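PDB 3RY7: ribokinase from Staphylococcus aureus, which catalyses the ATP- and magnesium-dependent phosphorylation of D-ribose at O-5, giving D-ribose 5-phosphate. Local coordinates for residues Leu8-Asn12 / Asn116-Thr120; Ala130-Ala134 / Ile154-Val160; Gln140-Ile145 / Ala167-Pro173; Leu223-Gly227 / His238-Val244; Ala259-Arg263 / Ala274-Gly278. One frame throughout, in Å; residues are numbered along the deposited sequence. Where two conformers were deposited one is given.

Contact 1: residues Leu8-Asn12 / Asn116-Thr120; sequences LGSTN and NMTMT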
# COMPACT_ATOMS: atom_id res chain seq x y z
N LEU A 8 25.00 -11.01 -3.11
CA LEU A 8 25.90 -10.66 -2.07
C LEU A 8 25.65 -9.24 -1.69
O LEU A 8 25.82 -8.38 -2.48
CB LEU A 8 27.32 -10.82 -2.53
CG LEU A 8 28.37 -10.53 -1.48
CD1 LEU A 8 28.44 -11.59 -0.47
CD2 LEU A 8 29.67 -10.25 -2.08
N GLY A 9 25.21 -9.02 -0.47
CA GLY A 9 24.94 -7.65 -0.08
C GLY A 9 24.35 -7.43 1.30
O GLY A 9 24.41 -8.29 2.18
N SER A 10 23.78 -6.24 1.47
CA SER A 10 23.43 -5.72 2.78
C SER A 10 22.01 -6.08 3.22
O SER A 10 21.09 -6.20 2.41
CB SER A 10 23.55 -4.20 2.75
OG SER A 10 22.66 -3.66 1.78
N THR A 11 21.86 -6.24 4.53
CA THR A 11 20.53 -6.27 5.15
C THR A 11 20.49 -5.15 6.17
O THR A 11 21.39 -5.04 7.01
CB THR A 11 20.26 -7.61 5.84
OG1 THR A 11 20.22 -8.66 4.86
CG2 THR A 11 18.90 -7.57 6.58
N ASN A 12 19.46 -4.31 6.07
CA ASN A 12 19.32 -3.16 6.96
C ASN A 12 17.98 -3.21 7.67
O ASN A 12 17.00 -3.68 7.11
CB ASN A 12 19.38 -1.85 6.17
CG ASN A 12 20.79 -1.44 5.76
OD1 ASN A 12 21.78 -1.91 6.33
ND2 ASN A 12 20.88 -0.52 4.80
N ASN A 116 27.01 -5.36 8.06
CA ASN A 116 27.23 -5.38 6.62
C ASN A 116 28.66 -5.03 6.25
O ASN A 116 29.26 -5.68 5.40
CB ASN A 116 26.28 -4.42 5.88
CG ASN A 116 24.82 -4.77 6.07
OD1 ASN A 116 24.38 -5.89 5.81
ND2 ASN A 116 24.04 -3.78 6.51
N MET A 117 29.19 -4.00 6.89
CA MET A 117 30.54 -3.52 6.58
C MET A 117 31.64 -4.25 7.36
O MET A 117 32.80 -3.83 7.35
CB MET A 117 30.61 -2.01 6.77
CG MET A 117 29.72 -1.25 5.77
SD MET A 117 30.18 -1.63 4.06
CE MET A 117 31.74 -0.76 3.95
N THR A 118 31.29 -5.35 8.02
CA THR A 118 32.33 -6.22 8.57
C THR A 118 32.50 -7.49 7.72
O THR A 118 33.27 -8.39 8.08
CB THR A 118 32.01 -6.63 10.02
OG1 THR A 118 30.93 -7.56 10.04
CG2 THR A 118 31.67 -5.38 10.88
N MET A 119 31.77 -7.59 6.60
CA MET A 119 31.84 -8.82 5.81
C MET A 119 33.22 -8.90 5.18
O MET A 119 33.67 -7.92 4.61
CB MET A 119 30.77 -8.86 4.74
CG MET A 119 30.70 -10.20 4.07
SD MET A 119 29.58 -10.30 2.67
CE MET A 119 27.98 -10.36 3.48
N THR A 120 33.87 -10.05 5.31
CA THR A 120 35.25 -10.24 4.84
C THR A 120 35.34 -11.29 3.72
O THR A 120 34.40 -12.06 3.50
CB THR A 120 36.17 -10.78 5.96
OG1 THR A 120 35.71 -12.07 6.35
CG2 THR A 120 36.19 -9.86 7.17
O HOH W 1 25.90 -7.92 4.63

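Contact 2: residues Ala130-Ala134 / Ile154-Val160; sequences AIINA and IAKAHGV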
# COMPACT_ATOMS: atom_id res chain seq x y z
N ALA A 130 27.62 -21.86 -3.04
CA ALA A 130 26.51 -21.12 -3.63
C ALA A 130 26.93 -20.41 -4.92
O ALA A 130 26.24 -20.47 -5.94
CB ALA A 130 25.96 -20.13 -2.62
N ILE A 131 28.07 -19.72 -4.86
CA ILE A 131 28.58 -18.98 -6.00
C ILE A 131 28.91 -19.89 -7.19
O ILE A 131 28.46 -19.66 -8.31
CB ILE A 131 29.79 -18.15 -5.60
CG1 ILE A 131 29.36 -17.07 -4.59
CG2 ILE A 131 30.44 -17.54 -6.83
CD1 ILE A 131 30.49 -16.43 -3.82
N ILE A 132 29.68 -20.94 -6.94
CA ILE A 132 30.13 -21.81 -8.02
C ILE A 132 28.98 -22.35 -8.86
O ILE A 132 29.10 -22.47 -10.09
CB ILE A 132 31.01 -22.94 -7.48
CG1 ILE A 132 32.32 -22.36 -6.97
CG2 ILE A 132 31.24 -24.00 -8.56
CD1 ILE A 132 33.27 -23.39 -6.42
N ASN A 133 27.86 -22.65 -8.23
CA ASN A 133 26.75 -23.26 -8.95
C ASN A 133 25.72 -22.26 -9.45
O ASN A 133 24.65 -22.64 -9.94
CB ASN A 133 26.12 -24.39 -8.13
CG ASN A 133 27.11 -25.53 -7.88
OD1 ASN A 133 27.80 -25.98 -8.80
ND2 ASN A 133 27.19 -25.98 -6.63
N ALA A 134 26.05 -20.97 -9.35
CA ALA A 134 25.14 -19.92 -9.78
C ALA A 134 25.29 -19.57 -11.27
O ALA A 134 26.35 -19.78 -11.86
CB ALA A 134 25.35 -18.66 -8.94
N ILE A 154 35.89 -15.82 -7.42
CA ILE A 154 35.30 -17.16 -7.44
C ILE A 154 34.36 -17.35 -8.61
O ILE A 154 34.44 -18.37 -9.32
CB ILE A 154 34.54 -17.44 -6.14
CG1 ILE A 154 35.50 -17.48 -4.94
CG2 ILE A 154 33.75 -18.75 -6.24
CD1 ILE A 154 34.78 -17.59 -3.60
N ALA A 155 33.45 -16.39 -8.80
CA ALA A 155 32.49 -16.45 -9.88
C ALA A 155 33.19 -16.53 -11.24
O ALA A 155 32.95 -17.44 -12.02
CB ALA A 155 31.58 -15.22 -9.84
N LYS A 156 34.05 -15.55 -11.50
CA LYS A 156 34.72 -15.41 -12.78
C LYS A 156 35.56 -16.65 -13.10
O LYS A 156 35.58 -17.11 -14.24
CB LYS A 156 35.60 -14.16 -12.75
CG LYS A 156 36.24 -13.76 -14.06
CD LYS A 156 36.07 -12.26 -14.31
CE LYS A 156 36.69 -11.83 -15.65
NZ LYS A 156 38.17 -12.03 -15.69
N ALA A 157 36.21 -17.21 -12.08
CA ALA A 157 37.07 -18.37 -12.25
C ALA A 157 36.28 -19.58 -12.68
O ALA A 157 36.80 -20.44 -13.38
CB ALA A 157 37.83 -18.66 -10.97
N HIS A 158 35.02 -19.65 -12.26
CA HIS A 158 34.16 -20.78 -12.63
C HIS A 158 33.07 -20.45 -13.69
O HIS A 158 32.07 -21.15 -13.79
CB HIS A 158 33.51 -21.38 -11.38
CG HIS A 158 34.50 -21.96 -10.41
ND1 HIS A 158 35.03 -23.21 -10.55
CD2 HIS A 158 35.04 -21.44 -9.28
CE1 HIS A 158 35.87 -23.45 -9.55
NE2 HIS A 158 35.89 -22.39 -8.77
N GLY A 159 33.29 -19.41 -14.49
CA GLY A 159 32.36 -19.09 -15.58
C GLY A 159 31.01 -18.50 -15.15
O GLY A 159 30.06 -18.46 -15.93
N VAL A 160 30.93 -18.02 -13.92
CA VAL A 160 29.69 -17.42 -13.41
C VAL A 160 29.67 -15.91 -13.70
O VAL A 160 30.64 -15.21 -13.41
CB VAL A 160 29.52 -17.70 -11.90
CG1 VAL A 160 28.27 -16.99 -11.35
CG2 VAL A 160 29.45 -19.21 -11.66

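Contact 3: residues Gln140-Ile145 / Ala167-Pro173; sequences QLEVPI and APAKALP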
# COMPACT_ATOMS: atom_id res chain seq x y z
N GLN A 140 26.17 -5.18 -4.36
CA GLN A 140 26.09 -3.74 -4.24
C GLN A 140 27.14 -3.24 -3.29
O GLN A 140 27.82 -4.00 -2.67
CB GLN A 140 24.71 -3.29 -3.77
CG GLN A 140 23.59 -4.09 -4.27
CD GLN A 140 23.45 -5.36 -3.55
OE1 GLN A 140 23.74 -5.46 -2.41
NE2 GLN A 140 23.03 -6.35 -4.25
N LEU A 141 27.26 -1.94 -3.17
CA LEU A 141 28.34 -1.39 -2.37
C LEU A 141 27.97 -1.07 -0.90
O LEU A 141 28.62 -0.25 -0.28
CB LEU A 141 28.93 -0.15 -3.06
CG LEU A 141 29.49 -0.37 -4.47
CD1 LEU A 141 30.04 0.91 -5.08
CD2 LEU A 141 30.59 -1.43 -4.41
N GLU A 142 26.93 -1.71 -0.37
CA GLU A 142 26.64 -1.60 1.08
C GLU A 142 27.36 -2.72 1.85
O GLU A 142 27.09 -2.98 3.03
CB GLU A 142 25.13 -1.60 1.34
CG GLU A 142 24.44 -0.37 0.72
CD GLU A 142 22.98 -0.18 1.15
OE1 GLU A 142 22.29 -1.18 1.43
OE2 GLU A 142 22.54 0.98 1.17
N VAL A 143 28.32 -3.34 1.16
CA VAL A 143 29.16 -4.39 1.72
C VAL A 143 30.60 -4.05 1.26
O VAL A 143 30.77 -3.28 0.30
CB VAL A 143 28.61 -5.75 1.21
CG1 VAL A 143 29.65 -6.55 0.50
CG2 VAL A 143 27.91 -6.54 2.33
N PRO A 144 31.63 -4.57 1.95
CA PRO A 144 32.95 -4.02 1.62
C PRO A 144 33.51 -4.53 0.29
O PRO A 144 33.27 -5.67 -0.12
CB PRO A 144 33.84 -4.49 2.79
CG PRO A 144 32.88 -4.90 3.88
CD PRO A 144 31.67 -5.42 3.15
N ILE A 145 34.22 -3.66 -0.39
CA ILE A 145 34.83 -3.99 -1.68
C ILE A 145 35.68 -5.29 -1.68
O ILE A 145 35.52 -6.12 -2.57
CB ILE A 145 35.60 -2.78 -2.24
CG1 ILE A 145 34.58 -1.77 -2.82
CG2 ILE A 145 36.64 -3.21 -3.30
CD1 ILE A 145 35.14 -0.38 -3.01
N ALA A 167 26.30 1.07 -6.10
CA ALA A 167 25.50 2.00 -5.29
C ALA A 167 25.61 1.60 -3.83
O ALA A 167 25.62 0.42 -3.52
CB ALA A 167 24.02 1.94 -5.73
N PRO A 168 25.76 2.58 -2.94
CA PRO A 168 25.89 4.00 -3.27
C PRO A 168 27.24 4.28 -3.95
O PRO A 168 28.21 3.53 -3.76
CB PRO A 168 25.87 4.66 -1.89
CG PRO A 168 26.49 3.62 -0.99
CD PRO A 168 25.96 2.32 -1.50
N ALA A 169 27.28 5.36 -4.73
CA ALA A 169 28.46 5.72 -5.49
C ALA A 169 29.73 5.74 -4.65
O ALA A 169 29.75 6.29 -3.55
CB ALA A 169 28.26 7.07 -6.14
N LYS A 170 30.77 5.11 -5.17
CA LYS A 170 32.10 5.26 -4.60
C LYS A 170 33.16 4.79 -5.60
O LYS A 170 32.84 4.09 -6.56
CB LYS A 170 32.22 4.56 -3.24
CG LYS A 170 31.81 3.10 -3.21
CD LYS A 170 31.95 2.49 -1.81
CE LYS A 170 30.75 2.80 -0.92
NZ LYS A 170 30.73 1.95 0.33
N ALA A 171 34.40 5.21 -5.39
CA ALA A 171 35.48 4.84 -6.29
C ALA A 171 35.79 3.35 -6.15
O ALA A 171 35.81 2.81 -5.04
CB ALA A 171 36.71 5.68 -6.00
N LEU A 172 36.04 2.70 -7.28
CA LEU A 172 36.38 1.28 -7.29
C LEU A 172 37.82 1.07 -7.75
O LEU A 172 38.31 1.80 -8.61
CB LEU A 172 35.42 0.53 -8.21
CG LEU A 172 33.93 0.88 -8.07
CD1 LEU A 172 33.13 0.08 -9.07
CD2 LEU A 172 33.44 0.61 -6.65
N PRO A 173 38.52 0.09 -7.16
CA PRO A 173 39.86 -0.27 -7.63
C PRO A 173 39.80 -1.18 -8.85
O PRO A 173 38.80 -1.88 -9.07
CB PRO A 173 40.44 -1.05 -6.44
CG PRO A 173 39.23 -1.70 -5.81
CD PRO A 173 38.11 -0.71 -5.99
O HOH W 2 28.73 2.10 1.85
O HOH W 3 31.69 -0.77 -0.37

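Contact 4: residues Leu223-Gly227 / His238-Val244; sequences LGKQG and HIEAYKV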
# COMPACT_ATOMS: atom_id res chain seq x y z
N LEU A 223 18.25 5.56 -15.78
CA LEU A 223 18.06 6.99 -16.03
C LEU A 223 16.83 7.56 -15.31
O LEU A 223 16.42 8.70 -15.55
CB LEU A 223 17.95 7.26 -17.54
CG LEU A 223 19.09 6.68 -18.39
CD1 LEU A 223 18.71 6.66 -19.86
CD2 LEU A 223 20.38 7.44 -18.17
N GLY A 224 16.26 6.75 -14.42
CA GLY A 224 15.08 7.16 -13.67
C GLY A 224 13.85 7.25 -14.56
O GLY A 224 13.47 6.27 -15.22
N LYS A 225 13.24 8.43 -14.63
CA LYS A 225 12.07 8.66 -15.45
C LYS A 225 12.41 8.53 -16.91
O LYS A 225 11.59 8.15 -17.70
CB LYS A 225 11.54 10.06 -15.23
CG LYS A 225 10.94 10.29 -13.89
CD LYS A 225 10.05 11.49 -13.92
CE LYS A 225 8.60 11.06 -13.87
NZ LYS A 225 8.04 11.19 -12.51
N GLN A 226 13.65 8.87 -17.22
CA GLN A 226 14.18 8.80 -18.58
C GLN A 226 14.40 7.36 -19.08
O GLN A 226 14.78 7.16 -20.24
CB GLN A 226 15.47 9.61 -18.71
CG GLN A 226 15.25 11.12 -18.87
CD GLN A 226 14.32 11.70 -17.81
OE1 GLN A 226 14.76 11.90 -16.66
NE2 GLN A 226 13.14 11.97 -18.14
N GLY A 227 14.17 6.38 -18.22
CA GLY A 227 14.26 4.98 -18.59
C GLY A 227 15.62 4.35 -18.30
O GLY A 227 16.22 4.58 -17.25
N HIS A 238 18.48 2.73 -26.06
CA HIS A 238 17.86 3.50 -25.00
C HIS A 238 16.40 3.03 -24.92
O HIS A 238 15.66 3.08 -25.90
CB HIS A 238 17.95 4.99 -25.34
CG HIS A 238 17.30 5.90 -24.34
ND1 HIS A 238 16.05 5.65 -23.82
CD2 HIS A 238 17.70 7.08 -23.82
CE1 HIS A 238 15.72 6.63 -22.99
NE2 HIS A 238 16.71 7.51 -22.97
N ILE A 239 16.00 2.51 -23.76
CA ILE A 239 14.67 1.96 -23.56
C ILE A 239 13.84 2.77 -22.57
O ILE A 239 14.33 3.09 -21.48
CB ILE A 239 14.75 0.51 -23.05
CG1 ILE A 239 15.53 -0.36 -24.03
CG2 ILE A 239 13.35 -0.06 -22.81
CD1 ILE A 239 15.02 -1.77 -24.13
N GLU A 240 12.60 3.07 -22.93
CA GLU A 240 11.71 3.86 -22.09
C GLU A 240 11.20 3.10 -20.87
O GLU A 240 10.96 1.88 -20.91
CB GLU A 240 10.52 4.36 -22.92
CG GLU A 240 10.90 5.38 -23.98
CD GLU A 240 11.56 6.61 -23.38
OE1 GLU A 240 11.04 7.12 -22.37
OE2 GLU A 240 12.60 7.06 -23.92
N ALA A 241 11.02 3.86 -19.79
CA ALA A 241 10.50 3.33 -18.54
C ALA A 241 8.97 3.33 -18.50
O ALA A 241 8.31 3.83 -19.41
CB ALA A 241 11.06 4.15 -17.36
N TYR A 242 8.42 2.76 -17.43
CA TYR A 242 6.99 2.83 -17.19
C TYR A 242 6.71 3.92 -16.15
O TYR A 242 7.15 5.07 -16.29
CB TYR A 242 6.47 1.49 -16.69
CG TYR A 242 6.64 0.35 -17.67
CD1 TYR A 242 5.57 -0.47 -18.00
CD2 TYR A 242 7.87 0.10 -18.29
CE1 TYR A 242 5.71 -1.51 -18.89
CE2 TYR A 242 8.01 -0.95 -19.20
CZ TYR A 242 6.93 -1.75 -19.49
OH TYR A 242 7.03 -2.79 -20.39
N LYS A 243 6.03 3.55 -15.09
CA LYS A 243 5.81 4.49 -14.02
C LYS A 243 7.01 4.51 -13.12
O LYS A 243 7.44 3.51 -12.60
CB LYS A 243 4.56 4.22 -13.22
CG LYS A 243 4.05 5.50 -12.53
CD LYS A 243 2.78 5.33 -11.71
CE LYS A 243 2.70 6.41 -10.62
NZ LYS A 243 1.42 6.40 -9.86
N VAL A 244 7.55 5.70 -12.95
CA VAL A 244 8.73 5.87 -12.13
C VAL A 244 8.73 7.20 -11.38
O VAL A 244 8.57 8.26 -11.99
CB VAL A 244 10.02 5.76 -12.98
CG1 VAL A 244 11.18 6.49 -12.31
CG2 VAL A 244 10.37 4.30 -13.23
O HOH W 4 11.53 6.51 -19.77

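Contact 5: residues Ala259-Arg263 / Ala274-Gly278; sequences AFVSR and AIDFG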
# COMPACT_ATOMS: atom_id res chain seq x y z
N ALA A 259 14.79 -8.15 -10.89
CA ALA A 259 13.96 -8.69 -11.96
C ALA A 259 14.77 -8.83 -13.25
O ALA A 259 14.66 -9.84 -13.95
CB ALA A 259 12.73 -7.80 -12.17
N PHE A 260 15.57 -7.81 -13.54
CA PHE A 260 16.47 -7.82 -14.70
C PHE A 260 17.26 -9.10 -14.70
O PHE A 260 17.21 -9.87 -15.65
CB PHE A 260 17.41 -6.60 -14.66
CG PHE A 260 18.56 -6.68 -15.64
CD1 PHE A 260 19.86 -6.85 -15.19
CD2 PHE A 260 18.34 -6.56 -17.01
CE1 PHE A 260 20.93 -6.90 -16.09
CE2 PHE A 260 19.41 -6.62 -17.91
CZ PHE A 260 20.70 -6.79 -17.45
N VAL A 261 17.96 -9.35 -13.59
CA VAL A 261 18.77 -10.55 -13.46
C VAL A 261 17.96 -11.86 -13.51
O VAL A 261 18.44 -12.87 -14.05
CB VAL A 261 19.64 -10.50 -12.18
CG1 VAL A 261 20.36 -11.81 -11.97
CG2 VAL A 261 20.63 -9.36 -12.29
N SER A 262 16.74 -11.85 -12.97
CA SER A 262 15.88 -13.04 -13.02
C SER A 262 15.54 -13.45 -14.46
O SER A 262 15.33 -14.63 -14.77
CB SER A 262 14.58 -12.80 -12.23
OG SER A 262 13.71 -11.89 -12.90
N ARG A 263 15.52 -12.46 -15.34
CA ARG A 263 15.03 -12.62 -16.70
C ARG A 263 16.16 -12.81 -17.73
O ARG A 263 15.95 -13.38 -18.80
CB ARG A 263 14.17 -11.40 -17.06
CG ARG A 263 13.72 -11.31 -18.51
CD ARG A 263 13.05 -12.60 -18.96
NE ARG A 263 11.81 -12.85 -18.24
CZ ARG A 263 10.60 -12.54 -18.70
NH1 ARG A 263 10.47 -11.94 -19.89
NH2 ARG A 263 9.52 -12.82 -17.97
N ALA A 274 14.92 -8.38 -21.05
CA ALA A 274 15.19 -8.42 -19.62
C ALA A 274 15.07 -7.03 -19.01
O ALA A 274 14.56 -6.87 -17.91
CB ALA A 274 16.58 -9.04 -19.34
N ILE A 275 15.54 -6.02 -19.72
CA ILE A 275 15.44 -4.65 -19.23
C ILE A 275 13.98 -4.16 -19.18
O ILE A 275 13.60 -3.38 -18.30
CB ILE A 275 16.31 -3.70 -20.07
CG1 ILE A 275 17.79 -4.00 -19.80
CG2 ILE A 275 15.97 -2.24 -19.76
CD1 ILE A 275 18.75 -3.10 -20.55
N ASP A 276 13.18 -4.64 -20.13
CA ASP A 276 11.76 -4.34 -20.18
C ASP A 276 11.05 -4.93 -18.96
O ASP A 276 10.33 -4.23 -18.24
CB ASP A 276 11.14 -4.92 -21.45
CG ASP A 276 9.64 -4.67 -21.53
OD1 ASP A 276 8.85 -5.64 -21.44
OD2 ASP A 276 9.27 -3.49 -21.65
N PHE A 277 11.25 -6.23 -18.76
CA PHE A 277 10.73 -6.94 -17.60
C PHE A 277 11.15 -6.30 -16.28
O PHE A 277 10.36 -6.21 -15.34
CB PHE A 277 11.20 -8.38 -17.64
CG PHE A 277 10.68 -9.23 -16.52
CD1 PHE A 277 9.48 -9.92 -16.66
CD2 PHE A 277 11.39 -9.36 -15.33
CE1 PHE A 277 8.99 -10.72 -15.63
CE2 PHE A 277 10.91 -10.16 -14.30
CZ PHE A 277 9.71 -10.84 -14.45
N GLY A 278 12.41 -5.86 -16.20
CA GLY A 278 12.91 -5.19 -15.02
C GLY A 278 12.18 -3.88 -14.77
O GLY A 278 11.86 -3.52 -13.64

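Contact 1: residues Leu8-Asn12 / Asn116-Thr120
Asn116 and Thr11 join in a buried, mainly polar contact, where the chain leaving strand 4-8 of the large sheet for strand 12-18 of the small one meets the loop ahead of helix 121-125. One side-chain amide reads a backbone from both of its ends. Thr11 N donates to Asn116 OD1 at 2.8 Å, while Asn116 ND2 returns a bond of 3.0 Å to Thr11 O. That second acceptor lies close to the plane of the Asn116 amide, yet the nitrogen sits well above the carbonyl plane of Thr11, 54° out of it. Asn116 OD1 has a further donor, a water that also donates to Gly9 O, so two bonds grip the oxygen and fix the amide's rotation. Apolar packing closes the other end: Met119, its chain extended through chi1 and chi2, carries SD to 3.6 Å from Leu8 CD1, and the bend at chi3 only turns CE. Beside the amide, Ser10 CB packs against it, and Ser10 OG bonds Glu142. Asn12 and Glu142 are both assigned to substrate binding, so this crossing from sheet to sheet is consistent with a wall of the ribose site in the PfkB carbohydrate kinase fold.

Contact 2: residues Ala130-Ala134 / Ile154-Val160
Ile131 and Ile132, at the end of helix 128-132, pack against Ile154, Ala155, His158 and Val160, where helix 145-157 gives way to the next strand. Aliphatic contacts come first. Ile131 CG2 lies 3.6 Å from Ile154 CG2, the two side chains crossing at about a right angle, and it also reaches Ala155 CB. In both isoleucines CG2 stands opposite the backbone N, the branch that each turns to the other. Ile132 CG1 touches the same Ile154 methyl from farther along its own helix, at 4.0 Å.

A CH-pi contact forms the second kind. Ile132 CD1 sits over one face of the His158 ring, 4.0 Å from the centroid and 24° off the normal, displaced toward the rim.

Methyl groups against backbone oxygens make up the third. Val160 CG2 wedges among carbonyls at and just past the end of helix 128-132, 3.5 Å from Ile131 O and 3.2 Å from Ala134 O, while Val160 CG1 meets Ala134 CB.

Backbone bonds set up this wedge. Gly159, at positive phi, is the C-prime residue of a Schellman motif: Val160 N bonds Ala155 O at 2.8 Å, and Gly159 N bonds Lys156 O. The chain thus turns from helix 145-157 into strand 161-165, completing the beta-alpha-beta crossover that began with the parallel neighbour, strand 136-140.

Contact 3: residues Gln140-Ile145 / Ala167-Pro173
Gln140 CB brushes Ala167 O, where two loops of the ribokinase-type alpha/beta fold meet, each following one of the neighbouring parallel strands 136-140 and 161-165 of the large sheet; the Gln140 amide turns away to Gln46. Leu141 N bonds the same Ala167 O at 2.9 Å, and Leu141 carries the centre of the contact. Its CD1 meets Lys170 CG at 3.4 Å, tight for two carbons, as the two side chains slide past each other in opposite directions; the same methyl reaches Leu172 CD2 at 3.8 Å. Glu142 lays CG at 3.8 Å from Pro168 CD, the two side chains crossing at about a right angle; the peptide bond before Pro168 is cis. Glu142 OE1 takes Ser10 OG and Lys42 N, and OE2 bonds a glycerol, probably from the crystallisation liquor. Val143 contributes its carbonyl, joined to Lys170 through a water. Past Pro144, Ile145 opens helix 145-157 and splits its branches: CD1 goes to Leu172 CD2, whereas CG2 reaches toward Pro173 CG at 3.9 Å. Lys170, bent at chi3 (83°), brings its ammonium group back over the loop, where NZ donates to Leu141 O at 3.1 Å, nearly along the C=O axis.

Contact 4: residues Leu223-Gly227 / His238-Val244
The imidazole of His238 approaches two partners of the 223-227 turn, both obliquely to its ring: the backbone carbonyl of Gln226 and a methyl of Leu223. CE1 is 3.0 Å from Gln226 O, and NE2 is 3.8 Å from Leu223 CD1. With CG opposite the backbone N (chi1 178°), the ring is carried from the strand to the turn.

Beyond the ring the contact becomes a close approach of backbones. Gly227 CA meets Ala241 CB and makes a CA-H...O contact of 3.5 Å to Ile239 O. Gly227, without a side chain, allows the two backbones to come close here. Within the turn Leu223 and Gly224 both face Gly227 in a classic beta bulge. One water bridges the two segments, donating to Lys225 O and Glu240 OE1 and accepting from Ala241 N at 2.7 Å.

At the far end Val244 CG1 packs on Gly224 C at 3.6 Å, and Lys225 runs past it in the opposite sense, bent at chi3 and chi4, to donate from NZ to Val244 O at 3.0 Å. Residues 223-227 probably belong to the ATP-binding site.

In the fold, this turn links antiparallel strands 218-222 and 228-231 at the margin of the large sheet; Leu223 and His238 touch helix 201-213, Tyr242 packs on helix 271-283, and Lys243 salt-bridges Glu33 of the second subunit.

Contact 5: residues Ala259-Arg263 / Ala274-Gly278
Arg263 reaches across one face of Phe277, and its path can be followed atom by atom. CB lies 3.9 Å from Phe277 CD2. CG, opposite the backbone N, presses on the backbone of the facing helix at 3.4 Å from Ala274 CA and also touches Ala274 CB. Bends at chi2 and chi3 then fold the chain back, carrying NE over one face of the Phe277 ring, toward its rim. CZ stands 4.1 Å from the ring centroid and 34° off the normal, an off-centre cation-pi contact. At the tip, NH2 comes to 3.2 Å from both Phe277 CD1 and CE1. The guanidinium and ring planes are 33° apart, tilted rather than stacked flat.

The rest of the Phe277 ring rests on the first helix: CE2 is 3.7 Å from Ala259 CB, and Ser262 OG approaches the same carbon obliquely. Phe260 works at the other side of the interface. Its CE2 lies 3.6 Å from Ile275 CG1, the two side chains running side by side in the same direction, and its CD2 packs on Ala274 CB. The backbones come close where small residues face each other; Gly278 CA lies 3.9 Å from Ala259 CB.

The two segments cross at 142°, nearer antiparallel than perpendicular, with their axes 7.7 Å apart. Helix 252-263 turns Val261 onto strand 136-140 and Phe260 onto strand 218-222, while helix 271-283 lays Ile275 on strands 218-222 and 228-231 and Phe277 against Val301 of the second subunit.

How the contacts relate
Contacts 1 and 5 are buried, contacts 2 and 3 partly so, and contact 4 lies at the surface. Hydrogen bonds cross contacts 1, 3 and 4: contacts 1 and 3 meet directly at the assigned substrate pocket, and contact 4 holds the turn assigned to ATP binding, about 29 Å from contact 1 between centres. Contacts 2 and 5 join helices, contact 2 by aliphatic packing with a CH-pi contact, contact 5 by mixed aromatic and aliphatic packing with a cation-pi contact; contact 5 also adjoins the assigned ATP site. Helix 145-157 serves twice, its start in contact 3 and its end in contact 2. Contacts 4 and 5 are tied by Tyr242 OH and Asp276 OD2, 2.7 Å apart.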